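Local coordinates for protein Baccell_00875 (Bacteroides cellulosilyticus DSM 14838, PDB 5NO8) that probably acts as a polysaccharide lyase that removes the L-rhamnose caps linked to glucuronic acid on complex arabinogalactan proteins, at residues A[27-32]-A[43-48]; A[50-55]-A[178-183]; A[120-125]-A[238-243]. All coordinates share one frame; numbering follows the deposited sequence. Where two conformers were deposited one is given.

Overall arrangement
The three contacts lie on the same side of the chain's centre, and contacts 2 and 3 use strands of one eight-stranded antiparallel sheet. Contact 1 is an N-terminal hairpin that packs against strands 122-131 and 232-242 of this sheet. Its centre is about 9 Å from that of contact 3 and about 11 Å from that of contact 2. Val29 N lies 2.9 Å from Gly121 O, a probable hydrogen bond from contact 1 to contact 3. A salt bridge of 3.0 Å, Asp48 OD2 to Arg180 NH2, ties contact 1 to contact 2. Contacts 2 and 3 have centres about 15 Å apart and touch where Ile179 CD1 packs on His242 CE1. Contact 2 lies nearest the chain's centre, about 19 Å from it.

Contact 1 of 3, residues A[27-32]-A[43-48]; sequences FPVEMR and LTLKGD
Residues 27-32 and 43-48 run antiparallel, and three nearly straight backbone hydrogen bonds join them. Glu30 and Thr44 form the hydrogen-bonded pair. Thr44 N gives to Glu30 O at 2.8 Å, in the carbonyl plane. Glu30 N returns a bond of 2.9 Å to Thr44 O, but from above the carbonyl plane. Past this pair, Lys46 N gives to Pro28 O at 2.9 Å and holds the start of the turn.

The tight side carries Val29, Leu43 and Leu45, all buried. Val29 splits its two methyl groups between the leucines. CG1, anti to the backbone N, meets Leu43 CD2 at 3.4 Å, closer than usual for two carbons; Leu43 has two deposited conformers, and this holds for the one given. CG2 meets Leu45 CD2 at 3.8 Å. Val29 also touches Leu123, and Leu45 touches Ala241 and Trp54, so this face lies on the body of the fold.

The other side carries Glu30, Thr44 and Lys46 and is looser. Glu30 CB meets Thr44 CG2 at 3.6 Å. The extended Glu30 and Lys46 chains cross obliquely, with Glu30 OE2 beside Lys46 CG. Their charged ends stay 5.0 Å apart, OE2 to NZ, so any attraction is probably weak. Lys46 itself is exposed.

Just before the first strand, Phe27 has CG beside its backbone N (chi1 -60°), which brings the ring against the turn at Gly47. Gly47 meets the edge of the ring, its O lying 3.5 Å from Phe27 CE2. A CB on Gly47 would crowd Phe27 CD2. It would also jam against the preceding carbonyl O at the glycine's phi of 97°. This glycine is the third residue of a type II beta turn, Leu45 to Asp48, which begins at the last residue of the second strand of a two-stranded antiparallel beta hairpin.

Contact 2 of 3, residues A[50-55]-A[178-183]; sequences RSMNWV and AIRMGD
Loop 50-55 packs over the end of strand 175-180, part of an eight-stranded antiparallel sheet. The loop contains an Asx turn, in which Asn53 OD1 accepts from Val55 N. The strand ends in a type I beta turn from Arg180 to Asp183. No hydrogen bond links the two segments, and Arg180 carries most of the contact.

From Arg180 CB the chain leaves with CG anti to the backbone N, and CG meets Met52 SD at 4.0 Å. The chain then bends at chi3, -52°, which turns the guanidinium toward the loop. NE gives a hydrogen bond to Phe184 O. CZ has Met52 SD 4.1 Å away, over one face of the group. Trp54 CZ2 lies over this face too. NH1 meets Met52 CB at 3.5 Å and bonds to Asn160 O. NH2 lies 4.0 Å from Trp54 CZ2, bonds to Pro186 O and forms the salt bridge with Asp48. Every nitrogen of this buried cation is thus gripped.

The Trp54 ring stands 74° from the guanidinium plane. Its CZ3 also reaches Ala178 CB at 3.9 Å. An alanine in place of Trp54 would probably leave Ala178 CB, Met52 CE and the guanidinium face less well packed, because the whole indole would be missing. On one face of that indole, offset toward its rim, Met52 CE sits 3.5 Å above the ring plane.

Contact 3 of 3, residues A[120-125]-A[238-243]; sequences QGDLVE and HVFAHN
The His238 imidazole has one face filled by Val124. The methyl CG2 sits over the ring centre at 3.6 Å, a CH-pi contact only 11° off the ring normal. The other methyl, CG1, lies above the same side of the ring, 3.9 Å from His238 NE2. The two side chains lie side by side on a non-hydrogen-bonded pair. His238 ND1 and Lys255 NZ share a weak hydrogen bond, and Lys255, outside both segments, also pairs with Asp122 OD2 in a salt bridge. A lysine at ND1 would probably disfavour a proton there, though the nearby carboxylate may offset this.

The Asp122 carboxylate is the second flat group, tilted 40° from the Phe240 ring. It touches that residue mainly at CB, with OD1 3.3 Å from it. Phe240 takes the crowded position, CG between backbone N and carbonyl carbon, and its ring packs on Phe248 and Lys251 of helix 245-254.

Leu123 and Val239 form the hydrogen-bonded pair. Val239 N gives to Leu123 O at 2.7 Å. Leu123 N gives to Val239 O at 2.9 Å, more bent, at 147°. Their side chains run alongside each other, CB to CB 4.1 Å. Past Asp122 a water takes over, bridging Gly121 O and Ala241 N and accepting from the latter.

The arrangement is that of neighbouring antiparallel strands, 122-131 and 232-242. They are the two central strands of an eight-stranded antiparallel sheet, joining its earlier and later halves.

Contact 1 of 3, residues A[27-32]-A[43-48]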
ATOM      1  N   PHE A  27       1.143   5.671  29.046  1.00 34.95           N
ATOM      2  CA  PHE A  27      -0.125   6.135  28.459  1.00 29.54           C
ATOM      3  C   PHE A  27      -1.164   5.023  28.572  1.00 26.58           C
ATOM      4  O   PHE A  27      -1.409   4.285  27.608  1.00 23.81           O
ATOM      5  CB  PHE A  27       0.044   6.539  26.999  1.00 30.41           C
ATOM      6  CG  PHE A  27       1.033   7.643  26.776  1.00 31.82           C
ATOM      7  CD1 PHE A  27       2.376   7.349  26.587  1.00 34.41           C
ATOM      8  CD2 PHE A  27       0.620   8.963  26.725  1.00 33.55           C
ATOM      9  CE1 PHE A  27       3.305   8.362  26.377  1.00 37.50           C
ATOM     10  CE2 PHE A  27       1.539   9.986  26.515  1.00 35.24           C
ATOM     11  CZ  PHE A  27       2.878   9.689  26.344  1.00 38.05           C
ATOM     12  N   PRO A  28      -1.790   4.891  29.745  1.00 24.31           N
ATOM     13  CA  PRO A  28      -2.779   3.819  29.907  1.00 23.93           C
ATOM     14  C   PRO A  28      -3.979   3.915  28.957  1.00 21.72           C
ATOM     15  O   PRO A  28      -4.482   5.002  28.647  1.00 21.03           O
ATOM     16  CB  PRO A  28      -3.256   3.964  31.372  1.00 24.97           C
ATOM     17  CG  PRO A  28      -2.688   5.232  31.867  1.00 25.88           C
ATOM     18  CD  PRO A  28      -1.539   5.624  30.998  1.00 25.78           C
ATOM     19  N   VAL A  29      -4.449   2.751  28.521  1.00 20.47           N
ATOM     20  CA  VAL A  29      -5.614   2.693  27.693  1.00 20.68           C
ATOM     21  C   VAL A  29      -6.859   3.037  28.518  1.00 22.52           C
ATOM     22  O   VAL A  29      -7.021   2.528  29.645  1.00 22.64           O
ATOM     23  CB  VAL A  29      -5.786   1.290  27.072  1.00 20.66           C
ATOM     24  CG1 VAL A  29      -7.059   1.247  26.247  1.00 21.14           C
ATOM     25  CG2 VAL A  29      -4.584   0.941  26.195  1.00 21.02           C
ATOM     26  N   GLU A  30      -7.704   3.888  27.952  1.00 21.72           N
ATOM     27  CA  GLU A  30      -9.018   4.186  28.490  1.00 25.73           C
ATOM     28  C   GLU A  30     -10.066   3.925  27.417  1.00 25.69           C
ATOM     29  O   GLU A  30      -9.798   4.040  26.218  1.00 24.61           O
ATOM     30  CB  GLU A  30      -9.093   5.628  28.985  1.00 27.53           C
ATOM     31  CG  GLU A  30      -8.099   5.923  30.105  1.00 31.61           C
ATOM     32  CD  GLU A  30      -8.267   7.307  30.739  1.00 35.90           C
ATOM     33  OE1 GLU A  30      -8.571   8.284  30.025  1.00 37.70           O
ATOM     34  OE2 GLU A  30      -8.052   7.421  31.967  1.00 41.09           O
ATOM     35  N   MET A  31     -11.261   3.561  27.854  1.00 25.54           N
ATOM     36  CA  MET A  31     -12.301   3.150  26.932  1.00 27.30           C
ATOM     37  C   MET A  31     -13.666   3.563  27.407  1.00 24.67           C
ATOM     38  O   MET A  31     -13.864   3.781  28.587  1.00 25.21           O
ATOM     39  CB  MET A  31     -12.250   1.636  26.708  1.00 31.75           C
ATOM     40  CG  MET A  31     -11.649   0.834  27.858  1.00 37.65           C
ATOM     41  SD  MET A  31     -11.949  -0.931  27.705  1.00 41.15           S
ATOM     42  CE  MET A  31     -10.976  -1.195  26.293  1.00 44.86           C
ATOM     43  N   ARG A  32     -14.578   3.707  26.461  1.00 22.39           N
ATOM     44  CA  ARG A  32     -16.003   3.788  26.740  1.00 22.83           C
ATOM     45  C   ARG A  32     -16.630   2.567  26.087  1.00 22.79           C
ATOM     46  O   ARG A  32     -16.353   2.262  24.918  1.00 24.00           O
ATOM     47  CB  ARG A  32     -16.613   5.051  26.149  1.00 22.80           C
ATOM     48  N   LEU A  43     -11.768   4.402  22.262  0.50 20.97           N
ATOM     49  CA  LEU A  43     -10.527   3.861  22.790  0.50 21.73           C
ATOM     50  C   LEU A  43      -9.531   4.997  22.706  0.50 22.19           C
ATOM     51  O   LEU A  43      -9.250   5.495  21.619  0.50 21.37           O
ATOM     52  CB  LEU A  43     -10.074   2.668  21.942  0.50 22.66           C
ATOM     53  CG  LEU A  43      -9.354   1.490  22.596  0.50 24.04           C
ATOM     54  CD1 LEU A  43      -9.231   0.362  21.579  0.50 24.35           C
ATOM     55  CD2 LEU A  43      -7.982   1.901  23.090  0.50 25.15           C
ATOM     56  N   THR A  44      -9.048   5.437  23.866  0.50 22.53           N
ATOM     57  CA  THR A  44      -8.143   6.575  23.949  0.50 23.12           C
ATOM     58  C   THR A  44      -6.961   6.237  24.831  0.50 22.03           C
ATOM     59  O   THR A  44      -6.967   5.230  25.544  0.50 21.85           O
ATOM     60  CB  THR A  44      -8.837   7.824  24.536  0.50 24.21           C
ATOM     61  OG1 THR A  44      -7.932   8.928  24.497  0.50 26.05           O
ATOM     62  CG2 THR A  44      -9.217   7.593  25.967  0.50 24.31           C
ATOM     63  N   LEU A  45      -5.929   7.071  24.767  1.00 21.35           N
ATOM     64  CA  LEU A  45      -4.732   6.860  25.570  1.00 21.02           C
ATOM     65  C   LEU A  45      -4.601   8.046  26.526  1.00 23.37           C
ATOM     66  O   LEU A  45      -4.550   9.212  26.089  1.00 22.26           O
ATOM     67  CB  LEU A  45      -3.512   6.723  24.684  1.00 20.93           C
ATOM     68  CG  LEU A  45      -3.546   5.518  23.729  1.00 20.56           C
ATOM     69  CD1 LEU A  45      -2.361   5.557  22.798  1.00 21.12           C
ATOM     70  CD2 LEU A  45      -3.545   4.215  24.517  1.00 20.87           C
ATOM     71  N   LYS A  46      -4.593   7.739  27.814  1.00 25.14           N
ATOM     72  CA  LYS A  46      -4.525   8.786  28.840  1.00 27.15           C
ATOM     73  C   LYS A  46      -3.191   9.505  28.727  1.00 26.21           C
ATOM     74  O   LYS A  46      -2.138   8.868  28.716  1.00 25.86           O
ATOM     75  CB  LYS A  46      -4.669   8.189  30.225  1.00 28.86           C
ATOM     76  CG  LYS A  46      -4.908   9.233  31.303  1.00 32.81           C
ATOM     77  CD  LYS A  46      -4.457   8.692  32.640  1.00 35.98           C
ATOM     78  CE  LYS A  46      -4.633   9.722  33.738  1.00 39.14           C
ATOM     79  NZ  LYS A  46      -4.459   9.025  35.047  1.00 42.58           N
ATOM     80  N   GLY A  47      -3.242  10.827  28.608  1.00 27.10           N
ATOM     81  CA  GLY A  47      -2.021  11.619  28.462  1.00 25.92           C
ATOM     82  C   GLY A  47      -1.664  11.970  27.036  1.00 25.54           C
ATOM     83  O   GLY A  47      -0.689  12.678  26.805  1.00 26.08           O
ATOM     84  N   ASP A  48      -2.438  11.472  26.066  1.00 23.61           N
ATOM     85  CA  ASP A  48      -2.351  11.958  24.707  1.00 23.62           C
ATOM     86  C   ASP A  48      -2.979  13.344  24.701  1.00 23.45           C
ATOM     87  O   ASP A  48      -4.201  13.457  24.848  1.00 23.24           O
ATOM     88  CB  ASP A  48      -3.127  11.036  23.757  1.00 23.08           C
ATOM     89  CG  ASP A  48      -3.076  11.493  22.310  1.00 22.57           C
ATOM     90  OD1 ASP A  48      -2.367  12.479  22.002  1.00 20.74           O
ATOM     91  OD2 ASP A  48      -3.790  10.873  21.478  1.00 21.73           O
TER

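Contact 2 of 3, residues A[50-55]-A[178-183]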
ATOM      1  N   ARG A  50      -3.529  15.244  22.236  1.00 21.82           N
ATOM      2  CA  ARG A  50      -4.444  15.358  21.125  1.00 22.57           C
ATOM      3  C   ARG A  50      -5.767  14.612  21.333  1.00 23.42           C
ATOM      4  O   ARG A  50      -6.685  14.798  20.544  1.00 23.06           O
ATOM      5  CB  ARG A  50      -3.760  14.909  19.835  1.00 23.29           C
ATOM      6  CG  ARG A  50      -2.500  15.712  19.508  1.00 23.08           C
ATOM      7  CD  ARG A  50      -1.723  15.122  18.346  1.00 24.08           C
ATOM      8  NE  ARG A  50      -0.703  16.067  17.863  1.00 25.38           N
ATOM      9  CZ  ARG A  50       0.488  16.273  18.433  1.00 25.82           C
ATOM     10  NH1 ARG A  50       0.854  15.612  19.522  1.00 25.89           N
ATOM     11  NH2 ARG A  50       1.333  17.168  17.900  1.00 27.77           N
ATOM     12  N   SER A  51      -5.848  13.762  22.359  1.00 24.21           N
ATOM     13  CA  SER A  51      -7.073  13.059  22.756  1.00 26.64           C
ATOM     14  C   SER A  51      -7.697  12.258  21.597  1.00 26.02           C
ATOM     15  O   SER A  51      -8.906  12.235  21.405  1.00 26.40           O
ATOM     16  CB  SER A  51      -8.095  14.051  23.341  1.00 30.18           C
ATOM     17  OG  SER A  51      -7.569  14.654  24.512  1.00 33.12           O
ATOM     18  N   MET A  52      -6.845  11.616  20.815  1.00 23.93           N
ATOM     19  CA  MET A  52      -7.316  10.871  19.655  1.00 21.30           C
ATOM     20  C   MET A  52      -8.188   9.673  20.074  1.00 20.02           C
ATOM     21  O   MET A  52      -7.901   8.994  21.058  1.00 20.01           O
ATOM     22  CB  MET A  52      -6.093  10.369  18.889  1.00 22.24           C
ATOM     23  CG  MET A  52      -6.420   9.394  17.804  1.00 21.82           C
ATOM     24  SD  MET A  52      -4.963   9.156  16.822  1.00 22.21           S
ATOM     25  CE  MET A  52      -5.650   7.857  15.825  1.00 21.12           C
ATOM     26  N   ASN A  53      -9.234   9.433  19.299  1.00 19.50           N
ATOM     27  CA  ASN A  53     -10.034   8.203  19.381  1.00 19.07           C
ATOM     28  C   ASN A  53      -9.489   7.240  18.335  1.00 17.45           C
ATOM     29  O   ASN A  53      -9.458   7.567  17.159  1.00 17.46           O
ATOM     30  CB  ASN A  53     -11.497   8.497  19.084  1.00 19.53           C
ATOM     31  CG  ASN A  53     -12.407   7.298  19.347  1.00 20.08           C
ATOM     32  OD1 ASN A  53     -11.962   6.222  19.765  1.00 19.03           O
ATOM     33  ND2 ASN A  53     -13.695   7.498  19.135  1.00 22.51           N
ATOM     34  N   TRP A  54      -9.018   6.093  18.784  1.00 16.72           N
ATOM     35  CA  TRP A  54      -8.354   5.135  17.897  1.00 16.43           C
ATOM     36  C   TRP A  54      -9.330   4.293  17.099  1.00 16.88           C
ATOM     37  O   TRP A  54      -8.907   3.583  16.161  1.00 17.29           O
ATOM     38  CB  TRP A  54      -7.382   4.272  18.689  1.00 15.84           C
ATOM     39  CG  TRP A  54      -6.228   5.088  19.152  1.00 17.00           C
ATOM     40  CD1 TRP A  54      -6.148   5.865  20.295  1.00 18.04           C
ATOM     41  CD2 TRP A  54      -5.006   5.298  18.453  1.00 16.96           C
ATOM     42  NE1 TRP A  54      -4.941   6.500  20.347  1.00 17.55           N
ATOM     43  CE2 TRP A  54      -4.217   6.170  19.235  1.00 17.58           C
ATOM     44  CE3 TRP A  54      -4.476   4.798  17.257  1.00 17.17           C
ATOM     45  CZ2 TRP A  54      -2.938   6.569  18.836  1.00 18.56           C
ATOM     46  CZ3 TRP A  54      -3.212   5.181  16.877  1.00 16.89           C
ATOM     47  CH2 TRP A  54      -2.454   6.067  17.663  1.00 16.87           C
ATOM     48  N   VAL A  55     -10.615   4.383  17.420  1.00 16.63           N
ATOM     49  CA  VAL A  55     -11.663   3.744  16.607  1.00 17.16           C
ATOM     50  C   VAL A  55     -12.587   4.738  15.912  1.00 18.38           C
ATOM     51  O   VAL A  55     -12.765   5.890  16.349  1.00 18.71           O
ATOM     52  CB  VAL A  55     -12.496   2.695  17.398  1.00 17.68           C
ATOM     53  CG1 VAL A  55     -11.615   1.591  17.939  1.00 19.09           C
ATOM     54  CG2 VAL A  55     -13.303   3.293  18.532  1.00 18.21           C
ATOM     55  N   ALA A 178      -0.715   0.584  14.833  1.00 14.91           N
ATOM     56  CA  ALA A 178      -1.425   1.749  14.394  1.00 14.51           C
ATOM     57  C   ALA A 178      -0.613   2.998  14.682  1.00 14.90           C
ATOM     58  O   ALA A 178      -0.417   3.377  15.826  1.00 14.95           O
ATOM     59  CB  ALA A 178      -2.778   1.800  15.057  1.00 15.43           C
ATOM     60  N   ILE A 179      -0.103   3.608  13.612  1.00 15.58           N
ATOM     61  CA  ILE A 179       0.791   4.756  13.709  1.00 16.36           C
ATOM     62  C   ILE A 179       0.011   6.019  13.397  1.00 15.48           C
ATOM     63  O   ILE A 179      -0.554   6.158  12.325  1.00 16.30           O
ATOM     64  CB  ILE A 179       1.983   4.597  12.747  1.00 17.01           C
ATOM     65  CG1 ILE A 179       2.798   3.341  13.079  1.00 18.17           C
ATOM     66  CG2 ILE A 179       2.863   5.833  12.759  1.00 17.08           C
ATOM     67  CD1 ILE A 179       3.422   3.306  14.452  1.00 19.52           C
ATOM     68  N   ARG A 180      -0.066   6.929  14.354  1.00 16.56           N
ATOM     69  CA  ARG A 180      -0.710   8.211  14.119  1.00 16.99           C
ATOM     70  C   ARG A 180      -0.097   8.852  12.885  1.00 17.55           C
ATOM     71  O   ARG A 180       1.126   8.834  12.714  1.00 18.99           O
ATOM     72  CB  ARG A 180      -0.548   9.138  15.328  1.00 17.81           C
ATOM     73  CG  ARG A 180      -1.448  10.369  15.297  1.00 17.86           C
ATOM     74  CD  ARG A 180      -0.954  11.366  16.334  1.00 18.37           C
ATOM     75  NE  ARG A 180      -0.809  10.760  17.657  1.00 18.48           N
ATOM     76  CZ  ARG A 180      -1.676  10.828  18.668  1.00 18.52           C
ATOM     77  NH1 ARG A 180      -2.800  11.520  18.586  1.00 19.87           N
ATOM     78  NH2 ARG A 180      -1.397  10.191  19.789  1.00 19.15           N
ATOM     79  N   MET A 181      -0.934   9.380  12.009  1.00 17.54           N
ATOM     80  CA  MET A 181      -0.474   9.736  10.658  1.00 18.88           C
ATOM     81  C   MET A 181       0.595  10.842  10.657  1.00 19.68           C
ATOM     82  O   MET A 181       1.514  10.829   9.821  1.00 20.52           O
ATOM     83  CB  MET A 181      -1.639  10.062   9.727  1.00 18.53           C
ATOM     84  CG  MET A 181      -2.610   8.899   9.516  1.00 18.08           C
ATOM     85  SD  MET A 181      -3.839   9.287   8.287  1.00 19.37           S
ATOM     86  CE  MET A 181      -4.838   7.795   8.280  1.00 19.86           C
ATOM     87  N   GLY A 182       0.523  11.747  11.625  1.00 20.25           N
ATOM     88  CA  GLY A 182       1.570  12.771  11.803  1.00 20.55           C
ATOM     89  C   GLY A 182       2.826  12.296  12.491  1.00 23.52           C
ATOM     90  O   GLY A 182       3.721  13.087  12.733  1.00 22.70           O
ATOM     91  N   ASP A 183       2.871  11.021  12.867  1.00 23.66           N
ATOM     92  CA  ASP A 183       3.979  10.409  13.582  1.00 26.89           C
ATOM     93  C   ASP A 183       4.141  10.835  15.034  1.00 25.81           C
ATOM     94  O   ASP A 183       5.104  10.432  15.668  1.00 28.47           O
ATOM     95  CB  ASP A 183       5.319  10.562  12.834  1.00 30.79           C
ATOM     96  CG  ASP A 183       6.363   9.545  13.287  1.00 33.42           C
ATOM     97  OD1 ASP A 183       6.039   8.344  13.322  1.00 37.01           O
ATOM     98  OD2 ASP A 183       7.490   9.946  13.622  1.00 37.13           O
TER

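Contact 3 of 3, residues A[120-125]-A[238-243]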
ATOM      1  N   GLN A 120      -1.530  -3.011  33.940  1.00 27.69           N
ATOM      2  CA  GLN A 120      -0.328  -2.154  33.766  1.00 29.27           C
ATOM      3  C   GLN A 120      -0.530  -1.198  32.596  1.00 25.44           C
ATOM      4  O   GLN A 120       0.362  -1.067  31.748  1.00 25.62           O
ATOM      5  CB  GLN A 120       0.933  -2.990  33.461  1.00 34.16           C
ATOM      6  CG  GLN A 120       1.130  -4.283  34.237  1.00 43.23           C
ATOM      7  CD  GLN A 120       1.731  -4.077  35.609  1.00 47.82           C
ATOM      8  OE1 GLN A 120       1.227  -4.610  36.596  1.00 57.59           O
ATOM      9  NE2 GLN A 120       2.823  -3.318  35.681  1.00 51.67           N
ATOM     10  N   GLY A 121      -1.720  -0.620  32.492  1.00 22.16           N
ATOM     11  CA  GLY A 121      -2.051   0.305  31.401  1.00 22.43           C
ATOM     12  C   GLY A 121      -2.442  -0.303  30.056  1.00 21.24           C
ATOM     13  O   GLY A 121      -2.846   0.419  29.149  1.00 22.82           O
ATOM     14  N   ASP A 122      -2.330  -1.617  29.904  1.00 21.17           N
ATOM     15  CA  ASP A 122      -2.680  -2.256  28.642  1.00 20.39           C
ATOM     16  C   ASP A 122      -4.040  -2.933  28.748  1.00 19.40           C
ATOM     17  O   ASP A 122      -4.365  -3.535  29.782  1.00 19.30           O
ATOM     18  CB  ASP A 122      -1.611  -3.250  28.269  1.00 23.74           C
ATOM     19  CG  ASP A 122      -0.225  -2.575  28.084  1.00 26.60           C
ATOM     20  OD1 ASP A 122      -0.086  -1.310  28.111  1.00 32.06           O
ATOM     21  OD2 ASP A 122       0.727  -3.317  27.892  1.00 29.24           O
ATOM     22  N   LEU A 123      -4.812  -2.830  27.677  1.00 16.76           N
ATOM     23  CA  LEU A 123      -6.096  -3.504  27.599  1.00 16.52           C
ATOM     24  C   LEU A 123      -5.819  -4.942  27.152  1.00 17.06           C
ATOM     25  O   LEU A 123      -5.220  -5.153  26.095  1.00 17.66           O
ATOM     26  CB  LEU A 123      -7.004  -2.824  26.597  1.00 16.99           C
ATOM     27  CG  LEU A 123      -8.255  -3.573  26.122  1.00 17.18           C
ATOM     28  CD1 LEU A 123      -9.225  -3.894  27.253  1.00 17.38           C
ATOM     29  CD2 LEU A 123      -8.894  -2.826  24.960  1.00 18.00           C
ATOM     30  N   VAL A 124      -6.259  -5.907  27.948  1.00 15.58           N
ATOM     31  CA  VAL A 124      -6.173  -7.304  27.598  1.00 16.72           C
ATOM     32  C   VAL A 124      -7.606  -7.773  27.379  1.00 16.71           C
ATOM     33  O   VAL A 124      -8.445  -7.603  28.246  1.00 17.04           O
ATOM     34  CB  VAL A 124      -5.462  -8.112  28.688  1.00 17.56           C
ATOM     35  CG1 VAL A 124      -5.355  -9.564  28.274  1.00 19.61           C
ATOM     36  CG2 VAL A 124      -4.067  -7.518  28.978  1.00 18.66           C
ATOM     37  N   GLU A 125      -7.893  -8.293  26.194  1.00 15.69           N
ATOM     38  CA  GLU A 125      -9.198  -8.849  25.878  1.00 16.15           C
ATOM     39  C   GLU A 125      -9.075 -10.311  25.562  1.00 16.55           C
ATOM     40  O   GLU A 125      -8.214 -10.691  24.768  1.00 15.27           O
ATOM     41  CB  GLU A 125      -9.778  -8.174  24.648  1.00 17.31           C
ATOM     42  CG  GLU A 125      -9.889  -6.682  24.737  1.00 17.47           C
ATOM     43  CD  GLU A 125     -10.909  -6.181  23.733  1.00 19.84           C
ATOM     44  OE1 GLU A 125     -10.652  -6.328  22.505  1.00 19.60           O
ATOM     45  OE2 GLU A 125     -12.011  -5.722  24.146  1.00 20.55           O
ATOM     46  N   HIS A 238      -3.480  -8.014  23.440  1.00 14.40           N
ATOM     47  CA  HIS A 238      -3.153  -6.857  24.261  1.00 15.14           C
ATOM     48  C   HIS A 238      -3.166  -5.632  23.361  1.00 15.99           C
ATOM     49  O   HIS A 238      -2.554  -5.680  22.290  1.00 16.35           O
ATOM     50  CB  HIS A 238      -1.758  -6.983  24.794  1.00 16.70           C
ATOM     51  CG  HIS A 238      -1.603  -7.995  25.868  1.00 18.29           C
ATOM     52  ND1 HIS A 238      -0.903  -7.731  27.020  1.00 20.47           N
ATOM     53  CD2 HIS A 238      -2.054  -9.265  25.981  1.00 20.17           C
ATOM     54  CE1 HIS A 238      -0.913  -8.803  27.799  1.00 20.76           C
ATOM     55  NE2 HIS A 238      -1.589  -9.755  27.184  1.00 20.63           N
ATOM     56  N   VAL A 239      -3.855  -4.573  23.796  1.00 15.02           N
ATOM     57  CA  VAL A 239      -3.896  -3.281  23.135  1.00 15.59           C
ATOM     58  C   VAL A 239      -3.198  -2.270  24.024  1.00 16.52           C
ATOM     59  O   VAL A 239      -3.455  -2.212  25.221  1.00 15.64           O
ATOM     60  CB  VAL A 239      -5.337  -2.862  22.839  1.00 15.99           C
ATOM     61  CG1 VAL A 239      -5.367  -1.483  22.202  1.00 17.02           C
ATOM     62  CG2 VAL A 239      -5.995  -3.891  21.941  1.00 16.20           C
ATOM     63  N   PHE A 240      -2.247  -1.528  23.465  1.00 16.14           N
ATOM     64  CA  PHE A 240      -1.318  -0.762  24.314  1.00 16.25           C
ATOM     65  C   PHE A 240      -0.707   0.408  23.556  1.00 16.47           C
ATOM     66  O   PHE A 240      -0.577   0.394  22.337  1.00 14.58           O
ATOM     67  CB  PHE A 240      -0.168  -1.649  24.812  1.00 16.83           C
ATOM     68  CG  PHE A 240       0.589  -2.326  23.697  1.00 16.75           C
ATOM     69  CD1 PHE A 240       0.154  -3.568  23.208  1.00 16.80           C
ATOM     70  CD2 PHE A 240       1.711  -1.741  23.121  1.00 16.98           C
ATOM     71  CE1 PHE A 240       0.829  -4.199  22.180  1.00 17.38           C
ATOM     72  CE2 PHE A 240       2.386  -2.374  22.073  1.00 17.63           C
ATOM     73  CZ  PHE A 240       1.948  -3.604  21.606  1.00 17.81           C
ATOM     74  N   ALA A 241      -0.308   1.407  24.326  1.00 16.79           N
ATOM     75  CA  ALA A 241       0.376   2.562  23.799  1.00 16.59           C
ATOM     76  C   ALA A 241       1.834   2.211  23.560  1.00 15.89           C
ATOM     77  O   ALA A 241       2.421   1.426  24.286  1.00 16.18           O
ATOM     78  CB  ALA A 241       0.293   3.703  24.809  1.00 17.96           C
ATOM     79  N   HIS A 242       2.422   2.822  22.548  1.00 15.97           N
ATOM     80  CA  HIS A 242       3.840   2.694  22.301  1.00 16.27           C
ATOM     81  C   HIS A 242       4.413   3.932  21.633  1.00 16.70           C
ATOM     82  O   HIS A 242       3.689   4.813  21.200  1.00 16.85           O
ATOM     83  CB  HIS A 242       4.170   1.396  21.525  1.00 16.49           C
ATOM     84  CG  HIS A 242       3.723   1.404  20.101  1.00 16.52           C
ATOM     85  ND1 HIS A 242       4.431   2.039  19.105  1.00 15.67           N
ATOM     86  CD2 HIS A 242       2.621   0.882  19.503  1.00 16.48           C
ATOM     87  CE1 HIS A 242       3.809   1.876  17.950  1.00 15.38           C
ATOM     88  NE2 HIS A 242       2.700   1.191  18.167  1.00 14.99           N
ATOM     89  N   ASN A 243       5.724   3.991  21.582  1.00 18.90           N
ATOM     90  CA  ASN A 243       6.441   5.185  21.109  1.00 21.91           C
ATOM     91  C   ASN A 243       7.047   5.095  19.734  1.00 22.20           C
ATOM     92  O   ASN A 243       7.793   5.976  19.340  1.00 23.97           O
ATOM     93  CB  ASN A 243       7.500   5.561  22.139  1.00 25.08           C
ATOM     94  CG  ASN A 243       6.899   6.206  23.360  1.00 30.34           C
ATOM     95  OD1 ASN A 243       5.948   6.997  23.263  1.00 36.75           O
ATOM     96  ND2 ASN A 243       7.444   5.877  24.529  1.00 35.68           N
TER
HETATM   97  O   HOH W   1      -0.964   1.650  27.194  1.00 20.63           O
HETATM   98  O   HOH W   2       2.329   0.597  26.870  1.00 28.68           O